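Local coordinates for protein CaaX farnesyltransferase beta subunit Ram1 (Aspergillus fumigatus, PDB 4L9P) that serves as the zinc-binding, probably peptide-binding beta subunit of a heterodimeric enzyme that transfers farnesyl from farnesyl diphosphate to a cysteine near the C-terminus of proteins, at residues 85-88 and 89-93; 122-126 and 127-131; 269-272 and 273-276; 331-335 and 336-340; 498-502 and 503-507. All coordinates share one frame; numbering follows the deposited sequence.

Contact 1. Residues 85-88 and 89-93; sequences LLST and ETTEL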
loop_
_atom_site.group_PDB
_atom_site.type_symbol
_atom_site.label_atom_id
_atom_site.label_comp_id
_atom_site.label_asym_id
_atom_site.label_seq_id
_atom_site.Cartn_x
_atom_site.Cartn_y
_atom_site.Cartn_z
ATOM N N LEU B 85 6.891 -15.021 26.738
ATOM C CA LEU B 85 7.168 -16.452 26.743
ATOM C C LEU B 85 6.386 -17.234 25.713
ATOM O O LEU B 85 6.831 -18.262 25.211
ATOM C CB LEU B 85 6.807 -17.044 28.095
ATOM C CG LEU B 85 7.480 -16.366 29.266
ATOM C CD1 LEU B 85 7.009 -17.064 30.567
ATOM C CD2 LEU B 85 9.016 -16.434 29.146
ATOM N N LEU B 86 5.195 -16.752 25.390
ATOM C CA LEU B 86 4.320 -17.516 24.492
ATOM C C LEU B 86 4.831 -17.507 23.054
ATOM O O LEU B 86 5.012 -16.426 22.474
ATOM C CB LEU B 86 2.940 -16.884 24.529
ATOM C CG LEU B 86 1.932 -17.503 23.548
ATOM C CD1 LEU B 86 1.538 -18.940 23.947
ATOM C CD2 LEU B 86 0.690 -16.603 23.414
ATOM N N SER B 87 4.990 -18.686 22.459
ATOM C CA SER B 87 5.369 -18.822 21.051
ATOM C C SER B 87 4.116 -19.048 20.192
ATOM O O SER B 87 3.285 -19.932 20.507
ATOM C CB SER B 87 6.272 -20.043 20.890
ATOM O OG SER B 87 6.653 -20.180 19.535
ATOM N N THR B 88 3.947 -18.232 19.135
ATOM C CA THR B 88 2.940 -18.484 18.115
ATOM C C THR B 88 3.567 -18.352 16.732
ATOM O O THR B 88 4.760 -18.008 16.624
ATOM C CB THR B 88 1.778 -17.484 18.195
ATOM O OG1 THR B 88 2.270 -16.154 17.975
ATOM C CG2 THR B 88 1.019 -17.562 19.544
ATOM N N GLU B 89 2.825 -18.612 15.658
ATOM C CA GLU B 89 3.422 -18.542 14.345
ATOM C C GLU B 89 4.016 -17.154 14.084
ATOM O O GLU B 89 5.070 -17.032 13.472
ATOM C CB GLU B 89 2.379 -18.872 13.277
ATOM C CG GLU B 89 2.913 -18.762 11.859
ATOM C CD GLU B 89 1.918 -19.166 10.775
ATOM O OE1 GLU B 89 0.816 -18.558 10.640
ATOM O OE2 GLU B 89 2.244 -20.112 10.027
ATOM N N THR B 90 3.348 -16.118 14.583
ATOM C CA THR B 90 3.868 -14.749 14.415
ATOM C C THR B 90 5.267 -14.625 15.010
ATOM O O THR B 90 6.152 -14.055 14.352
ATOM C CB THR B 90 2.913 -13.701 15.118
ATOM O OG1 THR B 90 1.675 -13.694 14.407
ATOM C CG2 THR B 90 3.483 -12.296 15.103
ATOM N N THR B 91 5.477 -15.120 16.246
ATOM C CA THR B 91 6.798 -14.956 16.842
ATOM C C THR B 91 7.800 -15.866 16.205
ATOM O O THR B 91 8.988 -15.490 16.172
ATOM C CB THR B 91 6.802 -15.111 18.354
ATOM O OG1 THR B 91 6.286 -16.399 18.697
ATOM C CG2 THR B 91 5.942 -14.007 18.986
ATOM N N GLU B 92 7.397 -17.024 15.688
ATOM C CA GLU B 92 8.360 -17.897 15.001
ATOM C C GLU B 92 8.891 -17.203 13.767
ATOM O O GLU B 92 10.112 -17.189 13.520
ATOM C CB GLU B 92 7.684 -19.192 14.580
ATOM C CG GLU B 92 7.331 -20.106 15.699
ATOM C CD GLU B 92 6.546 -21.309 15.135
ATOM O OE1 GLU B 92 7.114 -22.024 14.266
ATOM O OE2 GLU B 92 5.358 -21.505 15.490
ATOM N N LEU B 93 8.000 -16.595 12.975
ATOM C CA LEU B 93 8.451 -15.931 11.756
ATOM C C LEU B 93 9.244 -14.670 12.059
ATOM O O LEU B 93 10.257 -14.384 11.394
ATOM C CB LEU B 93 7.254 -15.565 10.897
ATOM C CG LEU B 93 6.542 -16.739 10.274
ATOM C CD1 LEU B 93 5.168 -16.261 9.734
ATOM C CD2 LEU B 93 7.382 -17.355 9.182
HETATM O O HOH W 1 8.483 -18.151 18.799
HETATM O O HOH W 2 4.606 -21.433 17.790
#
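T88 and T91 meet at the start of helix 89-105, where T88 is the N-cap and T91 sits three residues on, supplying one half of a capping box. The T91 side chain can be followed outward. Its CB stands 3.9 Å from T88 O. With chi1 at 58°, OG1 is held between the backbone N and carbonyl carbon of T91, and from there it faces back over the helix start. OG1 then accepts from T88 N at 3.0 Å with an N-H...O angle of 156°, so the amide just ahead of the helix is held by a side chain of the first turn. The same hydroxyl approaches S87 CA to 3.5 Å and shares a water with S87 OG. T88 turns its own hydroxyl to the alpha subunit, where D193 and R195 of that chain hydrogen-bond to OG1; T90 OG1 reaches the same D193. The cap therefore lies against the subunit interface. T88 O takes the first helical bond, from E92 N at 3.0 Å. The E92 side chain leans on that carbonyl too, its chi1 of -70° laying E92 CG 3.4 Å from T88 O.

Contact 2. Residues 122-126 and 127-131; sequences PALQR and KDHLE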
loop_
_atom_site.group_PDB
_atom_site.type_symbol
_atom_site.label_atom_id
_atom_site.label_comp_id
_atom_site.label_asym_id
_atom_site.label_seq_id
_atom_site.Cartn_x
_atom_site.Cartn_y
_atom_site.Cartn_z
ATOM N N PRO B 122 27.809 -1.800 4.189
ATOM C CA PRO B 122 28.353 -1.961 2.833
ATOM C C PRO B 122 27.887 -0.895 1.860
ATOM O O PRO B 122 26.792 -0.333 1.960
ATOM C CB PRO B 122 27.884 -3.371 2.410
ATOM C CG PRO B 122 26.758 -3.689 3.326
ATOM C CD PRO B 122 26.884 -2.876 4.577
ATOM N N ALA B 123 28.708 -0.627 0.871
ATOM C CA ALA B 123 28.310 0.264 -0.205
ATOM C C ALA B 123 27.091 -0.242 -0.955
ATOM O O ALA B 123 26.874 -1.463 -1.102
ATOM C CB ALA B 123 29.484 0.332 -1.241
ATOM N N LEU B 124 26.373 0.688 -1.528
ATOM C CA LEU B 124 25.376 0.344 -2.548
ATOM C C LEU B 124 26.145 -0.216 -3.755
ATOM O O LEU B 124 27.048 0.457 -4.314
ATOM C CB LEU B 124 24.581 1.590 -2.918
ATOM C CG LEU B 124 23.476 1.346 -3.968
ATOM C CD1 LEU B 124 22.374 0.388 -3.472
ATOM C CD2 LEU B 124 22.878 2.661 -4.486
ATOM N N GLN B 125 25.762 -1.404 -4.194
ATOM C CA GLN B 125 26.463 -2.132 -5.284
ATOM C C GLN B 125 25.918 -1.656 -6.638
ATOM O O GLN B 125 25.178 -2.362 -7.327
ATOM C CB GLN B 125 26.382 -3.667 -5.078
ATOM C CG GLN B 125 27.066 -4.101 -3.747
ATOM C CD GLN B 125 28.567 -3.805 -3.685
ATOM O OE1 GLN B 125 29.306 -4.024 -4.682
ATOM N NE2 GLN B 125 29.035 -3.292 -2.522
ATOM N N ARG B 126 26.250 -0.389 -6.978
ATOM C CA ARG B 126 25.613 0.282 -8.109
ATOM C C ARG B 126 25.772 -0.473 -9.419
ATOM O O ARG B 126 24.789 -0.676 -10.136
ATOM C CB ARG B 126 26.165 1.715 -8.301
ATOM C CG ARG B 126 26.129 2.549 -7.015
ATOM C CD ARG B 126 26.676 4.069 -7.103
ATOM N NE ARG B 126 25.772 4.866 -7.889
ATOM C CZ ARG B 126 25.054 5.852 -7.441
ATOM N NH1 ARG B 126 25.195 6.319 -6.207
ATOM N NH2 ARG B 126 24.219 6.385 -8.285
ATOM N N LYS B 127 26.983 -0.918 -9.725
ATOM C CA LYS B 127 27.154 -1.598 -10.999
ATOM C C LYS B 127 26.350 -2.919 -11.060
ATOM O O LYS B 127 25.724 -3.243 -12.070
ATOM C CB LYS B 127 28.671 -1.836 -11.245
ATOM C CG LYS B 127 28.946 -2.804 -12.351
ATOM C CD LYS B 127 30.470 -2.967 -12.568
ATOM C CE LYS B 127 30.774 -4.024 -13.622
ATOM N NZ LYS B 127 32.261 -3.975 -13.816
ATOM N N ASP B 128 26.329 -3.655 -9.952
ATOM C CA ASP B 128 25.563 -4.895 -9.924
ATOM C C ASP B 128 24.075 -4.603 -10.144
ATOM O O ASP B 128 23.375 -5.343 -10.884
ATOM C CB ASP B 128 25.677 -5.610 -8.577
ATOM C CG ASP B 128 27.074 -6.175 -8.302
ATOM O OD1 ASP B 128 27.842 -6.396 -9.269
ATOM O OD2 ASP B 128 27.369 -6.431 -7.100
ATOM N N HIS B 129 23.557 -3.577 -9.479
ATOM C CA HIS B 129 22.121 -3.275 -9.652
ATOM C C HIS B 129 21.776 -2.725 -11.025
ATOM O O HIS B 129 20.705 -3.061 -11.551
ATOM C CB HIS B 129 21.651 -2.334 -8.548
ATOM C CG HIS B 129 21.908 -2.895 -7.184
ATOM N ND1 HIS B 129 21.661 -4.225 -6.878
ATOM C CD2 HIS B 129 22.419 -2.323 -6.052
ATOM C CE1 HIS B 129 22.012 -4.448 -5.616
ATOM N NE2 HIS B 129 22.461 -3.303 -5.088
ATOM N N LEU B 130 22.662 -1.915 -11.608
ATOM C CA LEU B 130 22.427 -1.438 -12.971
ATOM C C LEU B 130 22.308 -2.645 -13.916
ATOM O O LEU B 130 21.412 -2.692 -14.737
ATOM C CB LEU B 130 23.613 -0.565 -13.487
ATOM C CG LEU B 130 23.626 0.821 -12.837
ATOM C CD1 LEU B 130 24.954 1.517 -13.178
ATOM C CD2 LEU B 130 22.504 1.708 -13.320
ATOM N N GLU B 131 23.243 -3.592 -13.833
ATOM C CA GLU B 131 23.162 -4.719 -14.748
ATOM C C GLU B 131 21.879 -5.537 -14.552
ATOM O O GLU B 131 21.256 -5.982 -15.544
ATOM C CB GLU B 131 24.404 -5.595 -14.626
ATOM C CG GLU B 131 25.676 -4.843 -15.016
ATOM C CD GLU B 131 26.929 -5.676 -14.870
ATOM O OE1 GLU B 131 26.785 -6.884 -14.559
ATOM O OE2 GLU B 131 28.062 -5.140 -15.084
HETATM O O HOH W 3 28.440 -3.160 -7.855
#
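H129 lays its imidazole beneath the carbonyl of Q125, so that Q125 O stands over one ring face with H129 CD2 3.0 Å away. The ring gets there because CG is anti to the carbonyl carbon of H129 (chi1 -57°), which folds it back toward the start of the helix. L124 comes to the same ring obliquely, its CD1 branch 3.7 Å from H129 CD2. Both ring nitrogens have partners elsewhere: NE2 bonds to Q415 OE1 and ND1 to the G420 amide, a pattern consistent with the proton on NE2, and together they fix the rotation of the imidazole.

Q125 and D128 run side by side and point the same way, the amide and carboxylate planes 40° apart. D128 OD2 lies 3.6 Å from Q125 CB, while its charge is met by a salt bridge to K113. Q125 bends at chi2 (-63°), which swings NE2 back to A123 O at 3.2 Å; the donor sits above that carbonyl plane, and the stronger partner of NE2 is G114 O. The R126 guanidinium bonds to backbone carbonyls, NH1 to those of N488 and R490 and NH2 to that of L165.

Beneath these side chains, H129 N bonds to Q125 O and L130 N to R126 O. An inverse gamma turn centred on Q125, the N-cap, thus leads straight into the first turn of helix 126-135, tying this helix of the alpha-alpha toroid to the loop around Q415 that follows helix 403-413.

Contact 3. Residues 269-272 and 273-276; sequences ALPP and EAEA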
loop_
_atom_site.group_PDB
_atom_site.type_symbol
_atom_site.label_atom_id
_atom_site.label_comp_id
_atom_site.label_asym_id
_atom_site.label_seq_id
_atom_site.Cartn_x
_atom_site.Cartn_y
_atom_site.Cartn_z
ATOM N N ALA B 269 -13.712 17.992 -14.413
ATOM C CA ALA B 269 -15.067 17.525 -14.516
ATOM C C ALA B 269 -15.140 16.097 -15.024
ATOM O O ALA B 269 -14.350 15.669 -15.871
ATOM C CB ALA B 269 -15.838 18.372 -15.536
ATOM N N LEU B 270 -16.078 15.331 -14.504
ATOM C CA LEU B 270 -16.351 14.017 -15.095
ATOM C C LEU B 270 -16.869 14.163 -16.515
ATOM O O LEU B 270 -17.553 15.140 -16.844
ATOM C CB LEU B 270 -17.397 13.281 -14.268
ATOM C CG LEU B 270 -16.949 12.856 -12.844
ATOM C CD1 LEU B 270 -18.187 12.417 -11.992
ATOM C CD2 LEU B 270 -15.879 11.751 -12.893
ATOM N N PRO B 271 -16.585 13.181 -17.363
ATOM C CA PRO B 271 -17.219 13.189 -18.707
ATOM C C PRO B 271 -18.733 13.348 -18.547
ATOM O O PRO B 271 -19.347 12.860 -17.563
ATOM C CB PRO B 271 -16.889 11.798 -19.253
ATOM C CG PRO B 271 -15.602 11.433 -18.539
ATOM C CD PRO B 271 -15.691 12.011 -17.170
ATOM N N PRO B 272 -19.369 13.984 -19.548
ATOM C CA PRO B 272 -20.812 14.209 -19.346
ATOM C C PRO B 272 -21.615 12.892 -19.208
ATOM O O PRO B 272 -22.671 12.894 -18.514
ATOM C CB PRO B 272 -21.216 15.076 -20.540
ATOM C CG PRO B 272 -20.049 15.193 -21.406
ATOM C CD PRO B 272 -18.813 14.667 -20.708
ATOM N N GLU B 273 -21.104 11.766 -19.743
ATOM C CA GLU B 273 -21.790 10.452 -19.620
ATOM C C GLU B 273 -21.398 9.548 -18.483
ATOM O O GLU B 273 -21.856 8.420 -18.386
ATOM C CB GLU B 273 -21.541 9.641 -20.890
ATOM C CG GLU B 273 -22.096 10.331 -22.110
ATOM C CD GLU B 273 -23.574 10.485 -22.006
ATOM O OE1 GLU B 273 -24.238 9.445 -21.751
ATOM O OE2 GLU B 273 -24.070 11.629 -22.199
ATOM N N ALA B 274 -20.555 10.039 -17.610
ATOM C CA ALA B 274 -20.062 9.235 -16.508
ATOM C C ALA B 274 -21.235 8.844 -15.618
ATOM O O ALA B 274 -22.059 9.673 -15.229
ATOM C CB ALA B 274 -19.027 10.011 -15.715
ATOM N N GLU B 275 -21.290 7.577 -15.275
ATOM C CA GLU B 275 -22.383 7.034 -14.472
ATOM C C GLU B 275 -22.466 7.685 -13.125
ATOM O O GLU B 275 -23.562 7.890 -12.577
ATOM C CB GLU B 275 -22.187 5.528 -14.308
ATOM C CG GLU B 275 -22.514 4.805 -15.581
ATOM C CD GLU B 275 -23.986 4.575 -15.771
ATOM O OE1 GLU B 275 -24.729 4.566 -14.778
ATOM O OE2 GLU B 275 -24.393 4.342 -16.925
ATOM N N ALA B 276 -21.291 8.023 -12.581
ATOM C CA ALA B 276 -21.255 8.630 -11.268
ATOM C C ALA B 276 -22.006 9.938 -11.236
ATOM O O ALA B 276 -22.452 10.380 -10.152
ATOM C CB ALA B 276 -19.818 8.836 -10.755
#
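P271 and A274 close a type I beta turn, with P272 (phi -62°) and E273 at its corners. A274 N donates to P271 O at 3.1 Å, and the N-H...O angle of 168° is nearly straight. The prolyl ring of P272 already holds phi near the value its corner needs.

Once the chain has reversed, the A274 methyl faces back across the turn. It lies 3.9 Å from L270 CB and 4.2 Å from P271 CD, and it also comes within 3.4 Å of P271 O. L270 CD1 reaches past A274 to A276 CB at 4.1 Å. These apolar groups fill the inner side of the bend. At the exposed corner, chi1 of E273 (-61°) puts E273 CG 3.9 Å from P272 C, and the bend at chi2 then keeps the carboxylate near the same carbonyl, with E273 OE2 4.1 Å from P272 O.

The bend belongs to the connection between helix 251-263 and helix 288-293. R277 grips it through the carbonyls of L270 and P271, making P271 O a shared acceptor. Both prolines pack on W228 of helix 224-234, whose indole NE1 hydrogen-bonds to A269 O.

Contact 4. Residues 331-335 and 336-340; sequences VVPRY and MNIAT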
loop_
_atom_site.group_PDB
_atom_site.type_symbol
_atom_site.label_atom_id
_atom_site.label_comp_id
_atom_site.label_asym_id
_atom_site.label_seq_id
_atom_site.Cartn_x
_atom_site.Cartn_y
_atom_site.Cartn_z
ATOM N N VAL B 331 -5.172 19.290 3.875
ATOM C CA VAL B 331 -5.995 18.149 3.540
ATOM C C VAL B 331 -5.756 16.996 4.520
ATOM O O VAL B 331 -6.712 16.399 4.982
ATOM C CB VAL B 331 -5.734 17.705 2.061
ATOM C CG1 VAL B 331 -6.669 16.603 1.686
ATOM C CG2 VAL B 331 -5.877 18.897 1.102
ATOM N N VAL B 332 -4.518 16.710 4.904
ATOM C CA VAL B 332 -4.264 15.496 5.689
ATOM C C VAL B 332 -4.907 15.600 7.092
ATOM O O VAL B 332 -5.602 14.694 7.498
ATOM C CB VAL B 332 -2.775 15.164 5.752
ATOM C CG1 VAL B 332 -2.535 13.939 6.676
ATOM C CG2 VAL B 332 -2.276 14.860 4.343
ATOM N N PRO B 333 -4.792 16.752 7.818
ATOM C CA PRO B 333 -5.430 16.800 9.154
ATOM C C PRO B 333 -6.943 16.902 9.067
ATOM O O PRO B 333 -7.623 16.517 10.021
ATOM C CB PRO B 333 -4.851 18.050 9.793
ATOM C CG PRO B 333 -3.602 18.401 8.998
ATOM C CD PRO B 333 -3.897 17.906 7.593
ATOM N N ARG B 334 -7.472 17.386 7.942
ATOM C CA ARG B 334 -8.910 17.488 7.841
ATOM C C ARG B 334 -9.504 16.096 7.694
ATOM O O ARG B 334 -10.564 15.811 8.304
ATOM C CB ARG B 334 -9.277 18.314 6.641
ATOM C CG ARG B 334 -10.814 18.338 6.430
ATOM C CD ARG B 334 -11.286 19.404 5.458
ATOM N NE ARG B 334 -12.748 19.290 5.299
ATOM C CZ ARG B 334 -13.462 19.991 4.425
ATOM N NH1 ARG B 334 -12.838 20.854 3.633
ATOM N NH2 ARG B 334 -14.792 19.817 4.324
ATOM N N TYR B 335 -8.872 15.214 6.894
ATOM C CA TYR B 335 -9.514 13.937 6.543
ATOM C C TYR B 335 -8.946 12.741 7.319
ATOM O O TYR B 335 -9.559 11.672 7.303
ATOM C CB TYR B 335 -9.440 13.705 5.008
ATOM C CG TYR B 335 -10.297 14.721 4.283
ATOM C CD1 TYR B 335 -11.694 14.617 4.264
ATOM C CD2 TYR B 335 -9.706 15.834 3.669
ATOM C CE1 TYR B 335 -12.470 15.605 3.653
ATOM C CE2 TYR B 335 -10.463 16.821 3.023
ATOM C CZ TYR B 335 -11.839 16.681 3.033
ATOM O OH TYR B 335 -12.613 17.637 2.413
ATOM N N MET B 336 -7.791 12.894 7.958
ATOM C CA MET B 336 -7.239 11.831 8.772
ATOM C C MET B 336 -7.033 12.321 10.181
ATOM O O MET B 336 -6.703 13.498 10.407
ATOM C CB MET B 336 -5.848 11.406 8.220
ATOM C CG MET B 336 -5.959 10.849 6.795
ATOM S SD MET B 336 -6.820 9.201 6.870
ATOM C CE MET B 336 -7.143 8.981 5.125
ATOM N N ASN B 337 -7.203 11.406 11.134
ATOM C CA ASN B 337 -6.839 11.669 12.521
ATOM C C ASN B 337 -5.307 11.494 12.609
ATOM O O ASN B 337 -4.815 10.366 12.633
ATOM C CB ASN B 337 -7.558 10.691 13.463
ATOM C CG ASN B 337 -7.277 11.020 14.914
ATOM O OD1 ASN B 337 -6.473 11.876 15.184
ATOM N ND2 ASN B 337 -7.947 10.350 15.845
ATOM N N ILE B 338 -4.547 12.589 12.635
ATOM C CA ILE B 338 -3.100 12.486 12.676
ATOM C C ILE B 338 -2.623 11.914 14.018
ATOM O O ILE B 338 -1.585 11.245 14.069
ATOM C CB ILE B 338 -2.417 13.841 12.264
ATOM C CG1 ILE B 338 -2.710 14.089 10.777
ATOM C CG2 ILE B 338 -0.915 13.763 12.459
ATOM C CD1 ILE B 338 -2.277 15.429 10.232
ATOM N N ALA B 339 -3.395 12.112 15.091
ATOM C CA ALA B 339 -3.010 11.570 16.403
ATOM C C ALA B 339 -2.889 10.076 16.490
ATOM O O ALA B 339 -2.148 9.559 17.337
ATOM C CB ALA B 339 -4.057 12.022 17.474
ATOM N N THR B 340 -3.663 9.371 15.650
ATOM C CA THR B 340 -3.523 7.943 15.593
ATOM C C THR B 340 -2.653 7.495 14.392
ATOM O O THR B 340 -1.949 6.484 14.503
ATOM C CB THR B 340 -4.881 7.233 15.476
ATOM O OG1 THR B 340 -5.581 7.769 14.336
ATOM C CG2 THR B 340 -5.733 7.364 16.772
#
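V332 and P333, near the end of helix 328-335, pack against I338 at the start of helix 338-346; the two helices of the alpha-alpha toroid domain are joined here by a short connection through M336 and N337. The apolar contacts centre on I338 CD1. It presses on P333 CG at 3.5 Å, tighter than ordinary van der Waals contact, with the two side chains alongside and pointing the same way. V332 crosses I338 at about a right angle, bringing its CG1 branch to 3.9 Å from CD1. V332 CG1 is the branch anti to the backbone N (chi1 176°), which directs it toward the second helix.

Set apart from these, M336 doubles back over the Y335 carbonyl through chi1 -62° and chi2 -70°, leaving its SD 3.7 Å from Y335 O and its side chain among L322, I302 and Q296.

Of the backbone bonds, M336 N to V332 O, 2.9 Å, closes the last turn of the first helix. P333 O and Y335 O instead turn to the alpha subunit, to S227 and K230 of that chain respectively.

Capping opens the second helix. N337 is its N-cap, and its own N-H is bound by Q296 OE1. The N337 side chain forms an Asx turn, OD1 accepting weakly from A339 N at 3.1 Å. At the end of helix 328-335, Y335 OH lies 3.2 Å above the centre of the R334 guanidinium plane.

Contact 5. Residues 498-502 and 503-507; sequences FVIPH and KSAED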
loop_
_atom_site.group_PDB
_atom_site.type_symbol
_atom_site.label_atom_id
_atom_site.label_comp_id
_atom_site.label_asym_id
_atom_site.label_seq_id
_atom_site.Cartn_x
_atom_site.Cartn_y
_atom_site.Cartn_z
ATOM N N PHE B 498 4.608 11.322 -6.972
ATOM C CA PHE B 498 4.575 10.740 -8.338
ATOM C C PHE B 498 5.572 9.615 -8.493
ATOM O O PHE B 498 5.490 8.841 -9.464
ATOM C CB PHE B 498 4.832 11.805 -9.405
ATOM C CG PHE B 498 3.737 12.875 -9.412
ATOM C CD1 PHE B 498 2.412 12.503 -9.658
ATOM C CD2 PHE B 498 4.025 14.233 -9.078
ATOM C CE1 PHE B 498 1.394 13.436 -9.654
ATOM C CE2 PHE B 498 2.991 15.199 -9.073
ATOM C CZ PHE B 498 1.654 14.805 -9.378
ATOM N N VAL B 499 6.562 9.508 -7.590
ATOM C CA VAL B 499 7.489 8.350 -7.638
ATOM C C VAL B 499 8.262 8.242 -8.959
ATOM O O VAL B 499 8.477 7.168 -9.519
ATOM C CB VAL B 499 6.822 6.993 -7.203
ATOM C CG1 VAL B 499 7.921 6.102 -6.583
ATOM C CG2 VAL B 499 5.728 7.210 -6.166
ATOM N N ILE B 500 8.711 9.416 -9.419
ATOM C CA ILE B 500 9.607 9.623 -10.548
ATOM C C ILE B 500 10.384 10.892 -10.237
ATOM O O ILE B 500 10.036 11.638 -9.325
ATOM C CB ILE B 500 8.792 9.822 -11.895
ATOM C CG1 ILE B 500 7.669 10.866 -11.744
ATOM C CG2 ILE B 500 8.252 8.465 -12.415
ATOM C CD1 ILE B 500 7.001 11.205 -13.113
ATOM N N PRO B 501 11.446 11.178 -10.997
ATOM C CA PRO B 501 12.175 12.420 -10.708
ATOM C C PRO B 501 11.263 13.652 -10.841
ATOM O O PRO B 501 10.358 13.705 -11.708
ATOM C CB PRO B 501 13.252 12.441 -11.792
ATOM C CG PRO B 501 13.462 10.966 -12.132
ATOM C CD PRO B 501 12.086 10.339 -12.024
ATOM N N HIS B 502 11.489 14.659 -9.995
ATOM C CA HIS B 502 10.684 15.875 -10.087
ATOM C C HIS B 502 10.627 16.490 -11.470
ATOM O O HIS B 502 9.544 16.910 -11.911
ATOM C CB HIS B 502 11.207 16.953 -9.121
ATOM C CG HIS B 502 11.147 16.561 -7.688
ATOM N ND1 HIS B 502 11.870 15.497 -7.166
ATOM C CD2 HIS B 502 10.451 17.108 -6.653
ATOM C CE1 HIS B 502 11.593 15.396 -5.876
ATOM N NE2 HIS B 502 10.756 16.373 -5.537
ATOM N N LYS B 503 11.775 16.569 -12.150
ATOM C CA LYS B 503 11.782 17.161 -13.474
ATOM C C LYS B 503 10.920 16.352 -14.457
ATOM O O LYS B 503 10.272 16.909 -15.363
ATOM C CB LYS B 503 13.234 17.212 -13.973
ATOM C CG LYS B 503 13.322 17.861 -15.400
ATOM C CD LYS B 503 14.778 17.828 -15.970
ATOM C CE LYS B 503 14.868 18.498 -17.392
ATOM N NZ LYS B 503 16.356 18.536 -17.702
ATOM N N SER B 504 10.920 15.026 -14.316
ATOM C CA SER B 504 10.111 14.237 -15.228
ATOM C C SER B 504 8.617 14.543 -14.990
ATOM O O SER B 504 7.813 14.642 -15.957
ATOM C CB SER B 504 10.335 12.738 -14.947
ATOM O OG SER B 504 11.718 12.404 -15.052
ATOM N N ALA B 505 8.221 14.654 -13.716
ATOM C CA ALA B 505 6.792 14.931 -13.399
ATOM C C ALA B 505 6.439 16.336 -13.868
ATOM O O ALA B 505 5.332 16.578 -14.426
ATOM C CB ALA B 505 6.525 14.829 -11.877
ATOM N N GLU B 506 7.362 17.273 -13.654
ATOM C CA GLU B 506 7.133 18.643 -14.072
ATOM C C GLU B 506 6.988 18.723 -15.586
ATOM O O GLU B 506 6.063 19.375 -16.100
ATOM C CB GLU B 506 8.325 19.581 -13.627
ATOM C CG GLU B 506 8.365 20.953 -14.389
ATOM C CD GLU B 506 9.618 21.868 -14.131
ATOM O OE1 GLU B 506 10.538 21.561 -13.361
ATOM O OE2 GLU B 506 9.662 22.952 -14.741
ATOM N N ASP B 507 7.918 18.102 -16.309
ATOM C CA ASP B 507 7.949 18.267 -17.751
ATOM C C ASP B 507 6.681 17.709 -18.404
ATOM O O ASP B 507 6.125 18.317 -19.339
ATOM C CB ASP B 507 9.148 17.557 -18.370
ATOM C CG ASP B 507 10.460 18.314 -18.197
ATOM O OD1 ASP B 507 10.442 19.492 -17.768
ATOM O OD2 ASP B 507 11.494 17.669 -18.477
HETATM O O HOH W 4 10.377 20.187 -11.288
#
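I500 meets A505 because chi1 of 49° sets CG1 between the backbone N and the carbonyl carbon of I500, and chi2 of 172° then extends the chain straight at the first helical turn. Its terminal CD1 touches A505 N at 3.7 Å and A505 CB at 3.9 Å. F498 reaches the same methyl from another direction: with CG anti to its carbonyl carbon (chi1 -63°), ring atom CD2 approaches A505 CB obliquely to 3.8 Å. Between them V499 takes left-handed backbone angles, so the chain curls before running into helix 502-513. This buried bend is wedged among helices of the alpha-alpha toroid: I500 packs on L208, A211 and M212 of helix 200-213, while F498 and A505 rest on helix 251-263. P501 is the N-cap. Its carbonyl accepts from A505 N at 3.1 Å, and its ring lies beside the S504 hydroxyl, with OG 3.6 Å from P501 CB. One residue on, H502 O takes E506 N at 2.8 Å. The H502 imidazole meets the rings of H469 and H495.

How the contacts relate
The five contacts follow one another along the chain without touching. Contact 1 opens helix 89-105 and contact 2 opens helix 126-135, the next helix, yet their centres are 35 Å apart. Contact 3 sits in the connection after helix 251-263, on the opposite side of the chain's centre from contact 2, about 48 Å away between centres. Contact 4 joins helices 328-335 and 338-346, and contact 5 starts the last helix, 502-513. Contacts 2 and 5 are the closest pair, 24 Å between centres. Contacts 1 and 4 both meet the alpha subunit, their centres 34 Å apart; together the five mark helix ends and turns spread around the toroid that holds the zinc ion and the isoprenoid analogue.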